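Local coordinates for protein sugar kinase MJ0406 (Methanococcus jannaschii, PDB 2C4E) that phosphorylates a broad range of nucleosides, preferring inosine, guanosine and cytidine, to their monophosphates with ATP and a divalent metal ion such as magnesium, at residues H135-C147 with G162-I176. Numbering follows the deposited sequence.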
# COMPACT_ATOMS: atom_id res chain seq x y z
N HIS A 135 29.68 -0.82 1.17
CA HIS A 135 28.76 -1.91 1.38
C HIS A 135 27.58 -1.77 0.43
O HIS A 135 26.92 -0.72 0.41
CB HIS A 135 28.25 -1.93 2.82
CG HIS A 135 27.22 -2.98 3.06
ND1 HIS A 135 27.51 -4.32 3.04
CD2 HIS A 135 25.89 -2.88 3.27
CE1 HIS A 135 26.40 -5.01 3.21
NE2 HIS A 135 25.40 -4.16 3.38
N ILE A 136 27.34 -2.83 -0.32
CA ILE A 136 26.40 -2.88 -1.42
C ILE A 136 25.26 -3.80 -1.00
O ILE A 136 25.42 -5.01 -0.93
CB ILE A 136 27.06 -3.40 -2.68
CG1 ILE A 136 28.17 -2.42 -3.08
CG2 ILE A 136 26.01 -3.53 -3.80
CD1 ILE A 136 29.08 -2.91 -4.20
N ALA A 137 24.13 -3.18 -0.71
CA ALA A 137 22.95 -3.88 -0.28
C ALA A 137 21.98 -3.99 -1.44
O ALA A 137 22.33 -3.73 -2.59
CB ALA A 137 22.34 -3.14 0.90
N THR A 138 20.76 -4.42 -1.17
CA THR A 138 19.80 -4.57 -2.25
C THR A 138 19.53 -3.22 -2.92
O THR A 138 19.58 -2.17 -2.30
CB THR A 138 18.48 -5.20 -1.79
OG1 THR A 138 18.04 -4.55 -0.59
CG2 THR A 138 18.69 -6.66 -1.40
N GLY A 139 19.27 -3.27 -4.20
CA GLY A 139 19.13 -2.07 -4.99
C GLY A 139 18.95 -2.43 -6.44
O GLY A 139 18.07 -3.24 -6.77
N ASP A 140 19.71 -1.78 -7.30
CA ASP A 140 19.70 -2.07 -8.72
C ASP A 140 20.95 -2.90 -9.00
O ASP A 140 22.07 -2.41 -8.80
CB ASP A 140 19.73 -0.77 -9.51
CG ASP A 140 19.76 -1.00 -10.99
OD1 ASP A 140 18.69 -1.02 -11.64
OD2 ASP A 140 20.83 -1.16 -11.61
N PRO A 141 20.78 -4.15 -9.39
CA PRO A 141 21.95 -5.03 -9.59
C PRO A 141 23.00 -4.49 -10.57
O PRO A 141 24.19 -4.64 -10.30
CB PRO A 141 21.32 -6.33 -10.09
CG PRO A 141 19.98 -6.33 -9.39
CD PRO A 141 19.53 -4.90 -9.56
N GLU A 142 22.58 -3.85 -11.66
CA GLU A 142 23.55 -3.34 -12.63
C GLU A 142 24.37 -2.21 -12.01
O GLU A 142 25.60 -2.18 -12.16
CB GLU A 142 22.88 -2.88 -13.93
CG GLU A 142 23.85 -2.19 -14.89
CD GLU A 142 23.21 -1.60 -16.15
OE1 GLU A 142 22.01 -1.24 -16.16
OE2 GLU A 142 23.94 -1.48 -17.15
N PHE A 143 23.70 -1.32 -11.29
CA PHE A 143 24.40 -0.21 -10.64
C PHE A 143 25.29 -0.78 -9.53
O PHE A 143 26.42 -0.35 -9.36
CB PHE A 143 23.38 0.79 -10.08
CG PHE A 143 24.00 1.99 -9.43
CD1 PHE A 143 24.36 3.09 -10.18
CD2 PHE A 143 24.21 2.02 -8.06
CE1 PHE A 143 24.93 4.22 -9.59
CE2 PHE A 143 24.78 3.15 -7.46
CZ PHE A 143 25.13 4.25 -8.23
N ASN A 144 24.80 -1.80 -8.83
CA ASN A 144 25.55 -2.42 -7.75
C ASN A 144 26.83 -3.06 -8.26
O ASN A 144 27.90 -2.90 -7.66
CB ASN A 144 24.70 -3.44 -6.99
CG ASN A 144 23.66 -2.78 -6.08
OD1 ASN A 144 22.73 -3.43 -5.56
ND2 ASN A 144 23.81 -1.50 -5.88
N LEU A 145 26.75 -3.74 -9.41
CA LEU A 145 27.96 -4.29 -10.02
C LEU A 145 28.92 -3.17 -10.42
O LEU A 145 30.14 -3.28 -10.21
CB LEU A 145 27.62 -5.16 -11.23
CG LEU A 145 28.80 -5.77 -12.00
CD1 LEU A 145 29.70 -6.62 -11.09
CD2 LEU A 145 28.29 -6.60 -13.16
N LYS A 146 28.41 -2.08 -10.98
CA LYS A 146 29.29 -0.95 -11.30
C LYS A 146 30.01 -0.48 -10.05
O LYS A 146 31.20 -0.18 -10.10
CB LYS A 146 28.53 0.24 -11.88
CG LYS A 146 27.94 0.02 -13.26
CD LYS A 146 27.18 1.27 -13.68
CE LYS A 146 26.76 1.22 -15.13
NZ LYS A 146 25.72 2.25 -15.45
N CYS A 147 29.30 -0.41 -8.93
CA CYS A 147 29.89 0.03 -7.66
C CYS A 147 31.00 -0.91 -7.22
O CYS A 147 32.10 -0.44 -6.86
CB CYS A 147 28.84 0.13 -6.56
SG CYS A 147 27.70 1.51 -6.79
N GLY A 162 21.09 -10.57 -1.02
CA GLY A 162 19.79 -10.55 -0.36
C GLY A 162 18.65 -11.04 -1.25
O GLY A 162 18.79 -12.00 -2.01
N GLN A 163 17.53 -10.33 -1.19
CA GLN A 163 16.34 -10.70 -1.97
C GLN A 163 16.49 -10.40 -3.47
O GLN A 163 15.64 -10.82 -4.26
CB GLN A 163 15.09 -10.00 -1.41
CG GLN A 163 14.73 -10.41 0.02
CD GLN A 163 14.07 -11.78 0.11
OE1 GLN A 163 13.96 -12.50 -0.88
NE2 GLN A 163 13.63 -12.13 1.31
N ASP A 164 17.54 -9.67 -3.85
CA ASP A 164 17.88 -9.46 -5.25
C ASP A 164 18.50 -10.71 -5.88
O ASP A 164 18.67 -10.73 -7.09
CB ASP A 164 18.92 -8.33 -5.42
CG ASP A 164 18.35 -6.94 -5.18
OD1 ASP A 164 17.14 -6.79 -4.91
OD2 ASP A 164 19.09 -5.94 -5.26
N LEU A 165 18.87 -11.72 -5.09
CA LEU A 165 19.64 -12.86 -5.61
C LEU A 165 19.11 -13.49 -6.91
O LEU A 165 19.89 -13.77 -7.81
CB LEU A 165 19.88 -13.93 -4.53
CG LEU A 165 20.73 -15.13 -4.99
CD1 LEU A 165 22.17 -14.69 -5.28
CD2 LEU A 165 20.72 -16.27 -3.96
N PRO A 166 17.80 -13.75 -7.00
CA PRO A 166 17.22 -14.30 -8.24
C PRO A 166 17.50 -13.53 -9.54
O PRO A 166 17.47 -14.13 -10.61
CB PRO A 166 15.71 -14.31 -7.94
CG PRO A 166 15.63 -14.41 -6.44
CD PRO A 166 16.77 -13.57 -5.96
N GLN A 167 17.77 -12.23 -9.45
CA GLN A 167 18.05 -11.38 -10.62
C GLN A 167 19.44 -11.55 -11.21
O GLN A 167 19.71 -11.05 -12.31
CB GLN A 167 17.85 -9.90 -10.26
CG GLN A 167 16.42 -9.56 -9.89
CD GLN A 167 16.27 -8.12 -9.46
OE1 GLN A 167 16.70 -7.21 -10.17
NE2 GLN A 167 15.67 -7.91 -8.30
N TYR A 168 20.33 -12.21 -10.48
CA TYR A 168 21.69 -12.44 -10.94
C TYR A 168 21.79 -13.77 -11.67
O TYR A 168 21.47 -14.81 -11.10
CB TYR A 168 22.65 -12.45 -9.75
CG TYR A 168 22.86 -11.11 -9.09
CD1 TYR A 168 21.93 -10.60 -8.19
CD2 TYR A 168 24.00 -10.34 -9.35
CE1 TYR A 168 22.11 -9.37 -7.58
CE2 TYR A 168 24.19 -9.10 -8.73
CZ TYR A 168 23.25 -8.62 -7.85
OH TYR A 168 23.43 -7.41 -7.24
N SER A 169 22.25 -13.72 -12.91
CA SER A 169 22.61 -14.91 -13.66
C SER A 169 23.86 -15.51 -13.05
O SER A 169 24.59 -14.82 -12.32
CB SER A 169 22.93 -14.56 -15.12
OG SER A 169 24.10 -13.74 -15.17
N LYS A 170 24.13 -16.76 -13.39
CA LYS A 170 25.39 -17.38 -13.00
C LYS A 170 26.57 -16.43 -13.27
O LYS A 170 27.45 -16.25 -12.43
CB LYS A 170 25.58 -18.70 -13.76
CG LYS A 170 26.71 -19.56 -13.24
CD LYS A 170 26.86 -20.83 -14.07
CE LYS A 170 28.12 -21.60 -13.68
NZ LYS A 170 28.23 -22.90 -14.39
N GLU A 171 26.56 -15.80 -14.44
CA GLU A 171 27.69 -14.99 -14.92
C GLU A 171 27.86 -13.67 -14.15
O GLU A 171 28.97 -13.27 -13.78
CB GLU A 171 27.53 -14.72 -16.42
CG GLU A 171 27.70 -15.96 -17.30
CD GLU A 171 26.45 -16.84 -17.40
OE1 GLU A 171 25.31 -16.33 -17.26
OE2 GLU A 171 26.60 -18.06 -17.63
N MET A 172 26.74 -13.01 -13.92
CA MET A 172 26.73 -11.75 -13.21
C MET A 172 27.05 -11.92 -11.73
O MET A 172 27.69 -11.07 -11.11
CB MET A 172 25.37 -11.10 -13.34
CG MET A 172 25.36 -9.69 -12.84
SD MET A 172 23.74 -8.99 -12.92
CE MET A 172 24.08 -7.29 -12.42
N LEU A 173 26.56 -13.00 -11.14
CA LEU A 173 26.85 -13.28 -9.74
C LEU A 173 28.33 -13.58 -9.54
O LEU A 173 28.93 -13.13 -8.57
CB LEU A 173 26.00 -14.45 -9.22
CG LEU A 173 26.07 -14.71 -7.72
CD1 LEU A 173 25.66 -13.46 -6.94
CD2 LEU A 173 25.19 -15.92 -7.35
N LEU A 174 28.90 -14.33 -10.47
CA LEU A 174 30.32 -14.65 -10.41
C LEU A 174 31.09 -13.35 -10.52
O LEU A 174 32.01 -13.11 -9.75
CB LEU A 174 30.70 -15.60 -11.55
CG LEU A 174 32.15 -16.07 -11.60
CD1 LEU A 174 32.53 -16.80 -10.32
CD2 LEU A 174 32.35 -16.98 -12.83
N GLU A 175 30.67 -12.47 -11.42
CA GLU A 175 31.38 -11.19 -11.61
C GLU A 175 31.38 -10.29 -10.38
O GLU A 175 32.41 -9.76 -10.02
CB GLU A 175 30.82 -10.44 -12.82
CG GLU A 175 31.63 -9.21 -13.21
CD GLU A 175 33.00 -9.52 -13.81
OE1 GLU A 175 33.36 -10.71 -13.98
OE2 GLU A 175 33.71 -8.55 -14.13
N ILE A 176 30.24 -10.12 -9.72
CA ILE A 176 30.22 -9.25 -8.55
C ILE A 176 30.99 -9.88 -7.38
O ILE A 176 31.67 -9.19 -6.64
CB ILE A 176 28.77 -8.85 -8.17
CG1 ILE A 176 28.79 -7.66 -7.22
CG2 ILE A 176 27.98 -10.02 -7.57
CD1 ILE A 176 27.50 -6.89 -7.20
O HOH W 1 16.10 -4.39 -5.53
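Pro-141, in the first turn of helix 141-151, packs its CB against Tyr-168, whose CZ lies 3.7 Å away, and the methyl of Met-172, whose CE also comes within 3.4 Å of Pro-141 O. With CG anti to the backbone N (chi1 -170°) and its chain extended, Met-172 reaches straight across. One turn on, the side chains of Leu-145 and Ile-176 slide past each other in opposite directions, with Leu-145 CD1 3.8 Å from Ile-176 CB and also touching the CG of Glu-175, whose carboxylate forms a salt bridge with Lys-149. At the polar end, Asp-164 OD2 accepts from Gly-139 N at 2.9 Å, nearly straight at 171°, on the syn side but tilted out of the carboxylate plane, while a water donates to both OD1 and Gly-139 O; Thr-138 CG2 lies 3.8 Å from Asp-164 CG. Replacing Asp-164 by an alanine would probably leave Gly-139 N and the water without that carboxylate and the 138-140 loop less firmly held. Helix segments 141-147 and 170-176, 32° from parallel, follow neighbouring parallel strands, 131-136 and 156-159, in the α/β sheet of the ribokinase fold, and the loops after those strands run beside the active site, where Gln-163 binds substrate.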